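Local coordinates for 2OG-Fe dioxygenase family protein (Methylibium petroleiphilum, PDB 3PL0) that probably acts as an iron- and 2-oxoglutarate-dependent dioxygenase built on a cupin (double-stranded beta-helix) fold, at residues Q181-A193 with Q216-D228. Sequence-based numbering, arbitrary orientation.
Sequences QGVRGGETRVFDA and QVIHESTPLLPLD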
ATOM      1  N   GLN A 181       5.957  13.147  -9.459  1.00 31.86           N
ATOM      2  CA  GLN A 181       6.443  14.252 -10.252  1.00 33.80           C
ATOM      3  C   GLN A 181       7.919  14.219 -10.282  1.00 31.52           C
ATOM      4  O   GLN A 181       8.558  13.936  -9.272  1.00 31.11           O
ATOM      5  CB  GLN A 181       6.175  15.566  -9.541  1.00 36.11           C
ATOM      6  CG  GLN A 181       4.864  16.097  -9.595  1.00 44.93           C
ATOM      7  CD  GLN A 181       4.841  17.370  -8.818  1.00 51.02           C
ATOM      8  OE1 GLN A 181       5.480  18.368  -9.198  1.00 59.73           O
ATOM      9  NE2 GLN A 181       4.153  17.345  -7.699  1.00 48.72           N
ATOM     10  N   GLY A 182       8.474  14.640 -11.408  1.00 31.83           N
ATOM     11  CA  GLY A 182       9.871  14.955 -11.502  1.00 31.41           C
ATOM     12  C   GLY A 182      10.781  13.762 -11.364  1.00 29.41           C
ATOM     13  O   GLY A 182      11.967  13.940 -11.090  1.00 27.96           O
ATOM     14  N   VAL A 183      10.245  12.556 -11.529  1.00 26.97           N
ATOM     15  CA  VAL A 183      11.036  11.338 -11.308  1.00 27.45           C
ATOM     16  C   VAL A 183      10.833  10.284 -12.388  1.00 31.31           C
ATOM     17  O   VAL A 183       9.778  10.216 -13.024  1.00 30.52           O
ATOM     18  CB  VAL A 183      10.750  10.689  -9.910  1.00 32.03           C
ATOM     19  CG1 VAL A 183      11.044  11.697  -8.784  1.00 28.93           C
ATOM     20  CG2 VAL A 183       9.291  10.182  -9.813  1.00 25.90           C
ATOM     21  N   ARG A 184      11.850   9.452 -12.585  1.00 31.67           N
ATOM     22  CA  ARG A 184      11.627   8.149 -13.199  1.00 33.91           C
ATOM     23  C   ARG A 184      12.119   7.058 -12.228  1.00 32.43           C
ATOM     24  O   ARG A 184      12.391   7.328 -11.054  1.00 32.24           O
ATOM     25  CB  ARG A 184      12.285   8.057 -14.571  1.00 37.74           C
ATOM     26  CG  ARG A 184      13.768   8.134 -14.533  1.00 44.32           C
ATOM     27  CD  ARG A 184      14.364   8.133 -15.976  1.00 53.59           C
ATOM     28  NE  ARG A 184      15.586   8.914 -15.938  1.00 58.23           N
ATOM     29  CZ  ARG A 184      16.756   8.483 -15.468  1.00 63.35           C
ATOM     30  NH1 ARG A 184      16.905   7.232 -15.029  1.00 64.51           N
ATOM     31  NH2 ARG A 184      17.798   9.313 -15.462  1.00 68.84           N
ATOM     32  N   GLY A 185      12.178   5.813 -12.684  1.00 30.61           N
ATOM     33  CA  GLY A 185      12.341   4.719 -11.737  1.00 30.41           C
ATOM     34  C   GLY A 185      11.021   4.484 -11.010  1.00 24.58           C
ATOM     35  O   GLY A 185       9.957   4.810 -11.521  1.00 27.47           O
ATOM     36  N   GLY A 186      11.075   3.945  -9.804  1.00 26.42           N
ATOM     37  CA  GLY A 186       9.874   3.580  -9.075  1.00 26.51           C
ATOM     38  C   GLY A 186       9.020   2.571  -9.826  1.00 24.26           C
ATOM     39  O   GLY A 186       7.818   2.670  -9.860  1.00 27.49           O
ATOM     40  N   GLU A 187       9.675   1.622 -10.474  1.00 26.43           N
ATOM     41  CA  GLU A 187       8.998   0.560 -11.159  1.00 24.76           C
ATOM     42  C   GLU A 187       8.664  -0.492 -10.132  1.00 21.89           C
ATOM     43  O   GLU A 187       9.506  -0.839  -9.322  1.00 25.85           O
ATOM     44  CB  GLU A 187       9.969  -0.035 -12.167  1.00 25.03           C
ATOM     45  CG  GLU A 187       9.447  -1.195 -12.916  1.00 26.95           C
ATOM     46  CD  GLU A 187      10.478  -1.692 -13.905  1.00 34.20           C
ATOM     47  OE1 GLU A 187      11.495  -2.314 -13.471  1.00 28.33           O
ATOM     48  OE2 GLU A 187      10.243  -1.433 -15.117  1.00 31.23           O
ATOM     49  N   THR A 188       7.457  -1.020 -10.166  1.00 23.81           N
ATOM     50  CA  THR A 188       7.049  -2.105  -9.266  1.00 22.76           C
ATOM     51  C   THR A 188       7.465  -3.427  -9.871  1.00 21.62           C
ATOM     52  O   THR A 188       7.357  -3.620 -11.089  1.00 24.17           O
ATOM     53  CB  THR A 188       5.515  -2.159  -9.121  1.00 25.41           C
ATOM     54  OG1 THR A 188       5.050  -0.872  -8.705  1.00 26.49           O
ATOM     55  CG2 THR A 188       5.058  -3.246  -8.102  1.00 24.24           C
ATOM     56  N   ARG A 189       7.912  -4.342  -9.031  1.00 22.78           N
ATOM     57  CA  ARG A 189       7.983  -5.759  -9.414  1.00 23.90           C
ATOM     58  C   ARG A 189       7.203  -6.647  -8.445  1.00 25.33           C
ATOM     59  O   ARG A 189       7.253  -6.431  -7.218  1.00 26.24           O
ATOM     60  CB  ARG A 189       9.425  -6.219  -9.423  1.00 25.65           C
ATOM     61  CG  ARG A 189      10.226  -5.723 -10.593  1.00 28.93           C
ATOM     62  CD  ARG A 189      10.934  -4.433 -10.326  1.00 26.30           C
ATOM     63  NE  ARG A 189      11.943  -4.122 -11.337  1.00 24.84           N
ATOM     64  CZ  ARG A 189      13.193  -4.559 -11.279  1.00 28.70           C
ATOM     65  NH1 ARG A 189      13.594  -5.301 -10.256  1.00 27.51           N
ATOM     66  NH2 ARG A 189      14.064  -4.239 -12.215  1.00 29.33           N
ATOM     67  N   VAL A 190       6.503  -7.647  -8.999  1.00 27.76           N
ATOM     68  CA  VAL A 190       5.779  -8.657  -8.222  1.00 23.54           C
ATOM     69  C   VAL A 190       6.296 -10.021  -8.663  1.00 26.20           C
ATOM     70  O   VAL A 190       6.445 -10.250  -9.870  1.00 22.39           O
ATOM     71  CB  VAL A 190       4.292  -8.538  -8.453  1.00 25.46           C
ATOM     72  CG1 VAL A 190       3.527  -9.598  -7.581  1.00 22.77           C
ATOM     73  CG2 VAL A 190       3.856  -7.146  -8.063  1.00 19.25           C
ATOM     74  N   PHE A 191       6.660 -10.878  -7.697  1.00 23.59           N
ATOM     75  CA  PHE A 191       7.119 -12.208  -8.011  1.00 23.55           C
ATOM     76  C   PHE A 191       6.273 -13.250  -7.299  1.00 24.10           C
ATOM     77  O   PHE A 191       5.906 -13.066  -6.153  1.00 25.71           O
ATOM     78  CB  PHE A 191       8.559 -12.390  -7.537  1.00 26.76           C
ATOM     79  CG  PHE A 191       9.526 -11.430  -8.137  1.00 21.28           C
ATOM     80  CD1 PHE A 191      10.170 -11.732  -9.318  1.00 28.44           C
ATOM     81  CD2 PHE A 191       9.822 -10.246  -7.487  1.00 25.73           C
ATOM     82  CE1 PHE A 191      11.085 -10.846  -9.883  1.00 30.07           C
ATOM     83  CE2 PHE A 191      10.732  -9.330  -8.036  1.00 29.04           C
ATOM     84  CZ  PHE A 191      11.368  -9.639  -9.243  1.00 33.71           C
ATOM     85  N   ASP A 192       6.040 -14.362  -7.957  1.00 27.53           N
ATOM     86  CA  ASP A 192       5.578 -15.586  -7.308  1.00 29.30           C
ATOM     87  C   ASP A 192       6.489 -15.940  -6.128  1.00 31.77           C
ATOM     88  O   ASP A 192       7.685 -15.990  -6.275  1.00 30.50           O
ATOM     89  CB  ASP A 192       5.684 -16.738  -8.307  1.00 28.06           C
ATOM     90  CG  ASP A 192       5.016 -18.027  -7.805  1.00 37.74           C
ATOM     91  OD1 ASP A 192       4.592 -18.066  -6.643  1.00 37.01           O
ATOM     92  OD2 ASP A 192       4.945 -18.998  -8.582  1.00 40.68           O
ATOM     93  N   ALA A 193       5.936 -16.172  -4.954  1.00 32.93           N
ATOM     94  CA  ALA A 193       6.795 -16.422  -3.807  1.00 31.22           C
ATOM     95  C   ALA A 193       7.355 -17.799  -3.889  1.00 34.03           C
ATOM     96  O   ALA A 193       8.321 -18.048  -3.216  1.00 37.10           O
ATOM     97  CB  ALA A 193       6.064 -16.260  -2.516  1.00 29.35           C
ATOM     98  N   GLN A 216       1.323 -15.296  -1.083  1.00 29.30           N
ATOM     99  CA  GLN A 216       1.621 -15.952  -2.364  1.00 30.63           C
ATOM    100  C   GLN A 216       2.616 -15.220  -3.248  1.00 28.70           C
ATOM    101  O   GLN A 216       3.196 -15.816  -4.131  1.00 26.53           O
ATOM    102  CB  GLN A 216       0.331 -16.100  -3.131  1.00 30.00           C
ATOM    103  CG  GLN A 216      -0.586 -17.150  -2.531  1.00 45.53           C
ATOM    104  CD  GLN A 216       0.042 -18.528  -2.572  1.00 51.50           C
ATOM    105  OE1 GLN A 216       0.557 -18.947  -3.610  1.00 56.86           O
ATOM    106  NE2 GLN A 216       0.024 -19.231  -1.439  1.00 54.21           N
ATOM    107  N   VAL A 217       2.793 -13.920  -3.030  1.00 26.06           N
ATOM    108  CA  VAL A 217       3.697 -13.116  -3.839  1.00 23.38           C
ATOM    109  C   VAL A 217       4.563 -12.265  -2.905  1.00 26.41           C
ATOM    110  O   VAL A 217       4.253 -12.086  -1.693  1.00 23.54           O
ATOM    111  CB  VAL A 217       2.928 -12.227  -4.839  1.00 21.59           C
ATOM    112  CG1 VAL A 217       2.109 -13.091  -5.803  1.00 22.28           C
ATOM    113  CG2 VAL A 217       2.031 -11.236  -4.079  1.00 23.84           C
ATOM    114  N   ILE A 218       5.692 -11.842  -3.464  1.00 24.23           N
ATOM    115  CA  ILE A 218       6.552 -10.833  -2.862  1.00 25.47           C
ATOM    116  C   ILE A 218       6.701  -9.672  -3.850  1.00 27.18           C
ATOM    117  O   ILE A 218       6.414  -9.805  -5.040  1.00 25.52           O
ATOM    118  CB  ILE A 218       7.914 -11.390  -2.408  1.00 23.16           C
ATOM    119  CG1 ILE A 218       8.717 -11.977  -3.593  1.00 27.45           C
ATOM    120  CG2 ILE A 218       7.728 -12.436  -1.230  1.00 22.96           C
ATOM    121  CD1 ILE A 218      10.096 -12.463  -3.193  1.00 28.91           C
ATOM    122  N   HIS A 219       7.103  -8.507  -3.357  1.00 25.47           N
ATOM    123  CA  HIS A 219       7.121  -7.348  -4.226  1.00 22.39           C
ATOM    124  C   HIS A 219       8.176  -6.340  -3.784  1.00 22.46           C
ATOM    125  O   HIS A 219       8.844  -6.511  -2.740  1.00 23.16           O
ATOM    126  CB  HIS A 219       5.718  -6.738  -4.289  1.00 24.69           C
ATOM    127  CG  HIS A 219       5.283  -6.117  -2.998  1.00 30.68           C
ATOM    128  ND1 HIS A 219       5.326  -4.752  -2.767  1.00 29.38           N
ATOM    129  CD2 HIS A 219       4.856  -6.682  -1.842  1.00 31.45           C
ATOM    130  CE1 HIS A 219       4.928  -4.506  -1.527  1.00 40.45           C
ATOM    131  NE2 HIS A 219       4.619  -5.659  -0.950  1.00 36.59           N
ATOM    132  N   GLU A 220       8.360  -5.313  -4.598  1.00 25.09           N
ATOM    133  CA  GLU A 220       9.429  -4.333  -4.386  1.00 24.93           C
ATOM    134  C   GLU A 220       9.165  -3.216  -5.328  1.00 25.97           C
ATOM    135  O   GLU A 220       8.311  -3.328  -6.220  1.00 24.11           O
ATOM    136  CB  GLU A 220      10.825  -4.963  -4.636  1.00 28.99           C
ATOM    137  CG  GLU A 220      11.062  -5.356  -6.099  1.00 28.61           C
ATOM    138  CD  GLU A 220      12.385  -5.989  -6.370  1.00 36.79           C
ATOM    139  OE1 GLU A 220      12.945  -6.667  -5.484  1.00 34.71           O
ATOM    140  OE2 GLU A 220      12.818  -5.899  -7.536  1.00 31.87           O
ATOM    141  N   SER A 221       9.892  -2.111  -5.178  1.00 25.06           N
ATOM    142  CA  SER A 221       9.900  -1.132  -6.237  1.00 28.22           C
ATOM    143  C   SER A 221      11.288  -0.586  -6.381  1.00 29.04           C
ATOM    144  O   SER A 221      12.025  -0.493  -5.402  1.00 27.97           O
ATOM    145  CB  SER A 221       8.903  -0.014  -6.017  1.00 31.17           C
ATOM    146  OG  SER A 221       9.258   0.717  -4.901  1.00 34.91           O
ATOM    147  N   THR A 222      11.633  -0.189  -7.597  1.00 26.41           N
ATOM    148  CA  THR A 222      12.962   0.303  -7.868  1.00 25.64           C
ATOM    149  C   THR A 222      13.162   1.735  -7.386  1.00 27.19           C
ATOM    150  O   THR A 222      12.221   2.487  -7.281  1.00 23.56           O
ATOM    151  CB  THR A 222      13.277   0.217  -9.340  1.00 23.84           C
ATOM    152  OG1 THR A 222      12.459   1.144 -10.050  1.00 27.93           O
ATOM    153  CG2 THR A 222      13.071  -1.267  -9.818  1.00 27.20           C
ATOM    154  N   PRO A 223      14.403   2.113  -7.110  1.00 27.43           N
ATOM    155  CA  PRO A 223      14.661   3.480  -6.623  1.00 29.01           C
ATOM    156  C   PRO A 223      14.197   4.575  -7.605  1.00 27.63           C
ATOM    157  O   PRO A 223      14.129   4.364  -8.838  1.00 25.57           O
ATOM    158  CB  PRO A 223      16.197   3.526  -6.480  1.00 29.51           C
ATOM    159  CG  PRO A 223      16.633   2.141  -6.457  1.00 32.67           C
ATOM    160  CD  PRO A 223      15.640   1.323  -7.241  1.00 29.73           C
ATOM    161  N   LEU A 224      13.866   5.730  -7.056  1.00 26.72           N
ATOM    162  CA  LEU A 224      13.537   6.910  -7.851  1.00 26.47           C
ATOM    163  C   LEU A 224      14.818   7.542  -8.358  1.00 28.79           C
ATOM    164  O   LEU A 224      15.847   7.390  -7.760  1.00 29.72           O
ATOM    165  CB  LEU A 224      12.728   7.943  -7.054  1.00 26.22           C
ATOM    166  CG  LEU A 224      11.494   7.434  -6.333  1.00 26.53           C
ATOM    167  CD1 LEU A 224      10.902   8.579  -5.543  1.00 24.92           C
ATOM    168  CD2 LEU A 224      10.524   6.855  -7.330  1.00 27.14           C
ATOM    169  N   LEU A 225      14.740   8.187  -9.518  1.00 33.15           N
ATOM    170  CA  LEU A 225      15.841   8.972 -10.051  1.00 34.41           C
ATOM    171  C   LEU A 225      15.209  10.234 -10.558  1.00 35.35           C
ATOM    172  O   LEU A 225      14.215  10.191 -11.320  1.00 36.50           O
ATOM    173  CB  LEU A 225      16.574   8.229 -11.151  1.00 38.65           C
ATOM    174  CG  LEU A 225      17.230   6.884 -10.726  1.00 43.67           C
ATOM    175  CD1 LEU A 225      17.175   5.897 -11.880  1.00 50.33           C
ATOM    176  CD2 LEU A 225      18.690   7.080 -10.170  1.00 46.89           C
ATOM    177  N   PRO A 226      15.728  11.372 -10.103  1.00 34.05           N
ATOM    178  CA  PRO A 226      15.203  12.658 -10.539  1.00 33.54           C
ATOM    179  C   PRO A 226      15.281  12.838 -12.045  1.00 33.25           C
ATOM    180  O   PRO A 226      16.268  12.498 -12.625  1.00 31.74           O
ATOM    181  CB  PRO A 226      16.134  13.681  -9.850  1.00 36.56           C
ATOM    182  CG  PRO A 226      16.762  12.941  -8.718  1.00 36.76           C
ATOM    183  CD  PRO A 226      16.824  11.499  -9.120  1.00 35.03           C
ATOM    184  N   LEU A 227      14.262  13.391 -12.682  1.00 35.85           N
ATOM    185  CA  LEU A 227      14.351  13.677 -14.116  1.00 37.55           C
ATOM    186  C   LEU A 227      15.344  14.803 -14.392  1.00 43.12           C
ATOM    187  O   LEU A 227      16.088  14.776 -15.392  1.00 41.54           O
ATOM    188  CB  LEU A 227      12.982  14.044 -14.673  1.00 38.10           C
ATOM    189  CG  LEU A 227      12.009  12.860 -14.716  1.00 41.06           C
ATOM    190  CD1 LEU A 227      10.601  13.341 -15.092  1.00 37.81           C
ATOM    191  CD2 LEU A 227      12.525  11.787 -15.662  1.00 42.26           C
ATOM    192  N   ASP A 228      15.351  15.799 -13.509  1.00 43.20           N
ATOM    193  CA  ASP A 228      16.187  16.994 -13.683  1.00 45.76           C
ATOM    194  C   ASP A 228      17.074  17.166 -12.431  1.00 48.40           C
ATOM    195  O   ASP A 228      16.853  18.073 -11.628  1.00 47.57           O
ATOM    196  CB  ASP A 228      15.298  18.230 -13.948  1.00 43.16           C
ATOM    197  CG  ASP A 228      16.117  19.490 -14.342  1.00 53.97           C
ATOM    198  OD1 ASP A 228      17.376  19.377 -14.488  1.00 48.38           O
ATOM    199  OD2 ASP A 228      15.494  20.585 -14.487  1.00 54.62           O
TER
HETATM  200  O   HOH W   1      13.314  16.265 -11.549  1.00 34.24           O
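Arg189 faces Glu220 across a hydrogen-bonded antiparallel pair, and their charged ends meet almost in one plane: guanidinium and carboxylate are 19° apart, with Arg189 NH1 2.9 Å from Glu220 OE2. A bend at chi2 (92°) turns the arginine back along its own strand, where NE reaches Glu187 OE1 at 2.8 Å, nearly straight (169°), completing a salt-bridge network. Thr222 CG2 lies over one guanidinium face, 3.4 Å from Arg189 NE, while Thr222 OG1 accepts a hydrogen bond from Glu187 N at 2.9 Å. Two carboxylates at the edge and a methyl over a face are likely to hold the group against rotation; an alanine here would probably leave Glu220 OE2 without its mate across the strands, Glu187 with Arg200 alone and Thr222 CG2 uncovered. Phe191 turns its ring edge to Glu220 OE2, its CE2 4.0 Å away. The antiparallel pairings 188-192/217-221 and 183-185/224-226 are interrupted where Gly186 N donates to Pro223 O at 3.2 Å. This strand pair belongs to the double-stranded beta-helix (cupin) fold: the face bearing Thr188, Val190 and His219 rests against strand 209-213, His219 NE2 is hydrogen-bonded to Asp168 OD1, and strand 198-201 pairs along the other edge of strand 183-192.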